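Local coordinates for protein putative modulator of DNA gyrase (Bacteroides thetaiotaomicron, PDB 1VPB) that probably acts as a metallopeptidase of the peptidase U62 (PmbA/TldD) family, at residues V251-S256 against K359-L364. Numbering follows the deposited sequence.
Sequences VDPMNS and KNLDGL
The turn that leaves strand 245-251 meets the first turn of helix 361-366 through one leucine: Leu361 reaches over to Asp252 and Pro253. Its methyl CD2 lies 3.7 Å from Asp252 CB and, more loosely, 4.5 Å from Pro253 CD. With CG anti to the backbone N (chi1 178°), the Leu361 side chain extends from the helix start to the turn, across a CA-CA separation of 6.7 Å between Asp252 and Leu361. Of the Asp252 side chain, the CB methylene is what meets Leu361; the carboxylate turns away from the helix and back over its own loop. There OD1 accepts from Asn255 ND2 at 2.8 Å through its syn lone pair, and OD1 lies 6° out of the amide plane of Asn255; a backbone bond from Asn255 N to Asp252 O closes the same turn. On the helix side Asn360 is the N-cap: its OD1 takes Gly363 N at 2.9 Å, nearly along the carbonyl direction (169°). Leu373 of strand 370-378, parallel neighbour of strand 245-251, and Ser440 also touch Leu361. No hydrogen bond joins the segments and just 103 Å² is buried; the Asp252-Asn255 bond and the Asn360 cap each stay within their own segment, which implies a small contact resting on hydrocarbon atoms.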
loop_
_atom_site.group_PDB
_atom_site.type_symbol
_atom_site.label_atom_id
_atom_site.label_comp_id
_atom_site.label_asym_id
_atom_site.label_seq_id
_atom_site.Cartn_x
_atom_site.Cartn_y
_atom_site.Cartn_z
ATOM N N VAL A 251 -25.568 -10.759 7.482
ATOM C CA VAL A 251 -24.443 -10.295 6.660
ATOM C C VAL A 251 -24.418 -11.001 5.314
ATOM O O VAL A 251 -24.540 -12.217 5.239
ATOM C CB VAL A 251 -23.101 -10.510 7.366
ATOM C CG1 VAL A 251 -21.977 -9.754 6.613
ATOM C CG2 VAL A 251 -23.178 -10.078 8.816
ATOM N N ASP A 252 -24.257 -10.217 4.240
ATOM C CA ASP A 252 -24.277 -10.783 2.885
ATOM C C ASP A 252 -22.966 -11.449 2.533
ATOM O O ASP A 252 -22.005 -11.333 3.284
ATOM C CB ASP A 252 -24.729 -9.740 1.860
ATOM C CG ASP A 252 -23.806 -8.546 1.744
ATOM O OD1 ASP A 252 -22.608 -8.648 2.084
ATOM O OD2 ASP A 252 -24.260 -7.452 1.288
ATOM N N PRO A 253 -22.941 -12.220 1.450
ATOM C CA PRO A 253 -21.767 -12.935 1.057
ATOM C C PRO A 253 -20.672 -11.985 0.583
ATOM O O PRO A 253 -19.493 -12.298 0.655
ATOM C CB PRO A 253 -22.265 -13.789 -0.109
ATOM C CG PRO A 253 -23.676 -13.869 0.037
ATOM C CD PRO A 253 -24.074 -12.514 0.562
ATOM N N MET A 254 -21.059 -10.824 0.068
ATOM C CA MET A 254 -20.042 -9.835 -0.294
ATOM C C MET A 254 -19.200 -9.478 0.974
ATOM O O MET A 254 -18.010 -9.181 0.803
ATOM C CB MET A 254 -20.701 -8.618 -0.969
ATOM C CG MET A 254 -19.749 -7.644 -1.612
ATOM S SD MET A 254 -18.475 -8.367 -2.725
ATOM C CE MET A 254 -19.364 -8.834 -4.188
ATOM N N ASN A 255 -19.785 -9.593 2.207
ATOM C CA ASN A 255 -19.192 -9.140 3.506
ATOM C C ASN A 255 -18.990 -10.120 4.683
ATOM O O ASN A 255 -18.354 -9.773 5.664
ATOM C CB ASN A 255 -20.044 -7.995 4.062
ATOM C CG ASN A 255 -19.903 -6.742 3.249
ATOM O OD1 ASN A 255 -18.944 -5.993 3.425
ATOM N ND2 ASN A 255 -20.825 -6.529 2.324
ATOM N N SER A 256 -19.501 -11.339 4.532
ATOM C CA SER A 256 -19.466 -12.349 5.575
ATOM C C SER A 256 -18.037 -12.763 5.926
ATOM O O SER A 256 -17.721 -13.119 7.053
ATOM C CB SER A 256 -20.234 -13.584 5.086
ATOM O OG SER A 256 -19.835 -14.032 3.787
ATOM N N LYS A 359 -31.152 -21.834 2.974
ATOM C CA LYS A 359 -31.692 -20.576 2.463
ATOM C C LYS A 359 -30.637 -19.653 1.852
ATOM O O LYS A 359 -29.464 -19.726 2.207
ATOM C CB LYS A 359 -32.356 -19.865 3.620
ATOM C CG LYS A 359 -33.448 -20.716 4.270
ATOM C CD LYS A 359 -34.321 -19.849 5.139
ATOM C CE LYS A 359 -35.212 -20.684 6.045
ATOM N NZ LYS A 359 -36.117 -19.768 6.786
ATOM N N ASN A 360 -31.055 -18.801 0.908
ATOM C CA ASN A 360 -30.196 -17.745 0.411
ATOM C C ASN A 360 -30.448 -16.503 1.232
ATOM O O ASN A 360 -31.216 -16.522 2.149
ATOM C CB ASN A 360 -30.429 -17.477 -1.084
ATOM C CG ASN A 360 -31.833 -17.007 -1.405
ATOM O OD1 ASN A 360 -32.606 -16.603 -0.545
ATOM N ND2 ASN A 360 -32.180 -17.070 -2.689
ATOM N N LEU A 361 -29.775 -15.419 0.900
ATOM C CA LEU A 361 -29.888 -14.193 1.677
ATOM C C LEU A 361 -31.329 -13.733 1.849
ATOM O O LEU A 361 -31.747 -13.377 2.950
ATOM C CB LEU A 361 -29.013 -13.108 1.051
ATOM C CG LEU A 361 -29.042 -11.723 1.693
ATOM C CD1 LEU A 361 -28.625 -11.849 3.155
ATOM C CD2 LEU A 361 -28.154 -10.740 0.993
ATOM N N ASP A 362 -32.096 -13.735 0.761
ATOM C CA ASP A 362 -33.474 -13.288 0.828
ATOM C C ASP A 362 -34.262 -14.138 1.782
ATOM O O ASP A 362 -35.054 -13.629 2.562
ATOM C CB ASP A 362 -34.124 -13.308 -0.567
ATOM C CG ASP A 362 -33.565 -12.233 -1.494
ATOM O OD1 ASP A 362 -33.160 -11.143 -1.017
ATOM O OD2 ASP A 362 -33.489 -12.398 -2.736
ATOM N N GLY A 363 -34.009 -15.442 1.740
ATOM C CA GLY A 363 -34.706 -16.401 2.582
ATOM C C GLY A 363 -34.366 -16.205 4.056
ATOM O O GLY A 363 -35.228 -16.310 4.937
ATOM N N LEU A 364 -33.091 -15.913 4.328
ATOM C CA LEU A 364 -32.646 -15.600 5.694
ATOM C C LEU A 364 -33.281 -14.289 6.221
ATOM O O LEU A 364 -33.737 -14.229 7.373
ATOM C CB LEU A 364 -31.108 -15.518 5.726
ATOM C CG LEU A 364 -30.369 -16.812 5.423
ATOM C CD1 LEU A 364 -28.887 -16.547 5.205
ATOM C CD2 LEU A 364 -30.533 -17.822 6.539
#